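Local coordinates for protein phytanoyl-CoA dioxygenase (Streptomyces malaysiense, PDB 6ZYL) that catalyses beta-hydroxylation of thioholgamide as a non-heme monooxygenase, probably with iron and 2-oxoglutarate as in related dioxygenases, at residues A149-T154 / G228-A233. Residues are numbered along the deposited sequence; the frame is centred on the assembly and turned at random.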
ATOM      1  N   ALA A 149      10.013  -0.338  -1.913  1.00 20.32           N
ATOM      2  CA  ALA A 149      10.719   0.204  -3.068  1.00 22.43           C
ATOM      3  C   ALA A 149      11.210  -0.950  -3.936  1.00 22.43           C
ATOM      4  O   ALA A 149      12.109  -1.699  -3.538  1.00 20.69           O
ATOM      5  CB  ALA A 149      11.887   1.082  -2.625  1.00 23.87           C
ATOM      6  N   LEU A 150      10.616  -1.099  -5.122  1.00 21.64           N
ATOM      7  CA  LEU A 150      11.113  -2.078  -6.081  1.00 22.48           C
ATOM      8  C   LEU A 150      12.260  -1.509  -6.904  1.00 24.37           C
ATOM      9  O   LEU A 150      13.145  -2.261  -7.328  1.00 23.26           O
ATOM     10  CB  LEU A 150       9.981  -2.545  -6.994  1.00 23.66           C
ATOM     11  CG  LEU A 150       8.835  -3.287  -6.303  1.00 23.47           C
ATOM     12  CD1 LEU A 150       7.840  -3.813  -7.334  1.00 26.32           C
ATOM     13  CD2 LEU A 150       9.349  -4.424  -5.434  1.00 21.85           C
ATOM     14  N   THR A 151      12.248  -0.202  -7.150  1.00 24.34           N
ATOM     15  CA  THR A 151      13.405   0.555  -7.600  1.00 25.13           C
ATOM     16  C   THR A 151      13.899   1.428  -6.452  1.00 26.36           C
ATOM     17  O   THR A 151      13.213   1.610  -5.444  1.00 23.89           O
ATOM     18  CB  THR A 151      13.062   1.442  -8.806  1.00 24.95           C
ATOM     19  OG1 THR A 151      12.038   2.375  -8.434  1.00 23.05           O
ATOM     20  CG2 THR A 151      12.594   0.608  -9.985  1.00 26.36           C
ATOM     21  N   ASP A 152      15.101   1.979  -6.611  1.00 24.65           N
ATOM     22  CA  ASP A 152      15.532   3.048  -5.721  1.00 24.45           C
ATOM     23  C   ASP A 152      14.513   4.184  -5.752  1.00 23.20           C
ATOM     24  O   ASP A 152      13.842   4.414  -6.761  1.00 21.21           O
ATOM     25  CB  ASP A 152      16.901   3.590  -6.138  1.00 29.38           C
ATOM     26  CG  ASP A 152      18.028   2.604  -5.903  1.00 33.23           C
ATOM     27  OD1 ASP A 152      17.898   1.729  -5.021  1.00 32.08           O
ATOM     28  OD2 ASP A 152      19.054   2.717  -6.606  1.00 40.26           O
ATOM     29  N   THR A 153      14.394   4.903  -4.640  1.00 24.11           N
ATOM     30  CA  THR A 153      13.656   6.160  -4.602  1.00 22.82           C
ATOM     31  C   THR A 153      14.645   7.275  -4.292  1.00 22.26           C
ATOM     32  O   THR A 153      15.390   7.193  -3.309  1.00 23.91           O
ATOM     33  CB  THR A 153      12.519   6.135  -3.575  1.00 22.57           C
ATOM     34  OG1 THR A 153      13.048   5.965  -2.257  1.00 25.23           O
ATOM     35  CG2 THR A 153      11.543   5.006  -3.898  1.00 21.73           C
ATOM     36  N   THR A 154      14.664   8.296  -5.144  1.00 21.97           N
ATOM     37  CA  THR A 154      15.638   9.375  -5.081  1.00 21.66           C
ATOM     38  C   THR A 154      14.905  10.707  -5.015  1.00 22.45           C
ATOM     39  O   THR A 154      13.680  10.775  -5.148  1.00 23.11           O
ATOM     40  CB  THR A 154      16.571   9.354  -6.298  1.00 20.62           C
ATOM     41  OG1 THR A 154      15.892   9.920  -7.426  1.00 23.26           O
ATOM     42  CG2 THR A 154      16.993   7.929  -6.629  1.00 22.93           C
ATOM     43  N   GLY A 228      11.761   4.485 -14.717  1.00 29.21           N
ATOM     44  CA  GLY A 228      10.537   4.454 -13.948  1.00 28.10           C
ATOM     45  C   GLY A 228      10.783   4.129 -12.487  1.00 25.22           C
ATOM     46  O   GLY A 228      11.732   3.433 -12.127  1.00 22.56           O
ATOM     47  N   ARG A 229       9.902   4.649 -11.636  1.00 26.14           N
ATOM     48  CA  ARG A 229       9.951   4.441 -10.193  1.00 25.84           C
ATOM     49  C   ARG A 229       8.818   3.499  -9.809  1.00 25.54           C
ATOM     50  O   ARG A 229       7.646   3.811 -10.044  1.00 24.57           O
ATOM     51  CB  ARG A 229       9.831   5.776  -9.460  1.00 22.97           C
ATOM     52  CG  ARG A 229       9.964   5.701  -7.954  1.00 23.91           C
ATOM     53  CD  ARG A 229       8.905   6.568  -7.283  1.00 27.48           C
ATOM     54  NE  ARG A 229       7.617   5.885  -7.220  1.00 26.15           N
ATOM     55  CZ  ARG A 229       6.565   6.321  -6.537  1.00 25.15           C
ATOM     56  NH1 ARG A 229       6.636   7.452  -5.850  1.00 29.27           N
ATOM     57  NH2 ARG A 229       5.439   5.619  -6.536  1.00 25.27           N
ATOM     58  N   PHE A 230       9.167   2.352  -9.227  1.00 24.19           N
ATOM     59  CA  PHE A 230       8.206   1.295  -8.927  1.00 23.71           C
ATOM     60  C   PHE A 230       8.129   1.091  -7.422  1.00 23.37           C
ATOM     61  O   PHE A 230       9.141   0.783  -6.783  1.00 22.94           O
ATOM     62  CB  PHE A 230       8.595  -0.026  -9.603  1.00 25.72           C
ATOM     63  CG  PHE A 230       8.362  -0.054 -11.084  1.00 24.64           C
ATOM     64  CD1 PHE A 230       9.167   0.680 -11.937  1.00 28.19           C
ATOM     65  CD2 PHE A 230       7.350  -0.828 -11.625  1.00 24.06           C
ATOM     66  CE1 PHE A 230       8.958   0.654 -13.300  1.00 31.46           C
ATOM     67  CE2 PHE A 230       7.133  -0.857 -12.988  1.00 27.45           C
ATOM     68  CZ  PHE A 230       7.940  -0.114 -13.828  1.00 30.06           C
ATOM     69  N   ASN A 231       6.929   1.224  -6.864  1.00 22.84           N
ATOM     70  CA  ASN A 231       6.701   0.982  -5.447  1.00 21.99           C
ATOM     71  C   ASN A 231       5.466   0.111  -5.268  1.00 21.01           C
ATOM     72  O   ASN A 231       4.472   0.265  -5.985  1.00 23.06           O
ATOM     73  CB  ASN A 231       6.551   2.297  -4.688  1.00 20.83           C
ATOM     74  CG  ASN A 231       7.842   3.097  -4.665  1.00 21.76           C
ATOM     75  OD1 ASN A 231       8.152   3.822  -5.611  1.00 23.06           O
ATOM     76  ND2 ASN A 231       8.610   2.953  -3.591  1.00 22.23           N
ATOM     77  N   PHE A 232       5.552  -0.812  -4.316  1.00 20.80           N
ATOM     78  CA  PHE A 232       4.513  -1.796  -4.029  1.00 20.08           C
ATOM     79  C   PHE A 232       4.049  -1.550  -2.599  1.00 20.39           C
ATOM     80  O   PHE A 232       4.821  -1.735  -1.651  1.00 19.78           O
ATOM     81  CB  PHE A 232       5.059  -3.210  -4.223  1.00 22.19           C
ATOM     82  CG  PHE A 232       4.087  -4.296  -3.883  1.00 20.14           C
ATOM     83  CD1 PHE A 232       2.966  -4.518  -4.667  1.00 21.43           C
ATOM     84  CD2 PHE A 232       4.307  -5.113  -2.788  1.00 20.87           C
ATOM     85  CE1 PHE A 232       2.075  -5.527  -4.352  1.00 23.31           C
ATOM     86  CE2 PHE A 232       3.420  -6.122  -2.469  1.00 23.34           C
ATOM     87  CZ  PHE A 232       2.304  -6.331  -3.252  1.00 21.30           C
ATOM     88  N   ALA A 233       2.800  -1.118  -2.447  1.00 19.08           N
ATOM     89  CA  ALA A 233       2.258  -0.699  -1.161  1.00 20.68           C
ATOM     90  C   ALA A 233       1.325  -1.766  -0.607  1.00 20.11           C
ATOM     91  O   ALA A 233       0.507  -2.334  -1.336  1.00 19.93           O
ATOM     92  CB  ALA A 233       1.507   0.627  -1.293  1.00 20.49           C
TER
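With chi1 at 61°, T151 places OG1 between its own backbone N and carbonyl carbon, where the hydroxyl faces the edge of strand 229-237 and accepts the N-H of F230; N to OG1 is 3.0 Å and the bond is nearly straight at 167°. The same torsion leaves CG2 on the phenylalanine side, 3.9 Å from CD1 of F230 and meeting that ring obliquely. Threonine suits this place because one branch stands in for a backbone acceptor while the other packs against an aromatic ring. OG1 also donates to O of D152, from above that carbonyl plane, which limits the hydroxyl's rotation. The carbonyl of F230 is gripped twice: L150 N lies 2.9 Å from F230 O, and T151 N reaches the same oxygen in the carbonyl plane, on a lone pair, at 3.3 Å. Regular antiparallel pairing ends at A149 and N231, a non-hydrogen-bonded pair, and beyond it the chain turns out of the strand while the threonine hydroxyl continues the bonding.

Small A149 leaves room for the amide of N231, whose ND2 comes 3.5 Å from A149 CA; the side chain of T153 crosses that of N231 obliquely, its CG2 3.6 Å from N231 ND2. Long R229 can lay one guanidinium face under the N231 amide carbon, toward the rim, and still hydrogen-bond through NH2 to O of F115 and a bound tartaric acid, probably from the crystallisation liquor. L150 supplies apolar bulk, its CB against CB of F230 and its CD1 against CB of F232, 4.2 Å away.

In the main sheet, probably part of a double-stranded beta-helix as in other PhyH-family dioxygenases, strand 229-237 lies between strands 143-149 and 107-117; W147 touches T153, R229 and N231, while L53 of helix 46-66 packs on T151 and F230.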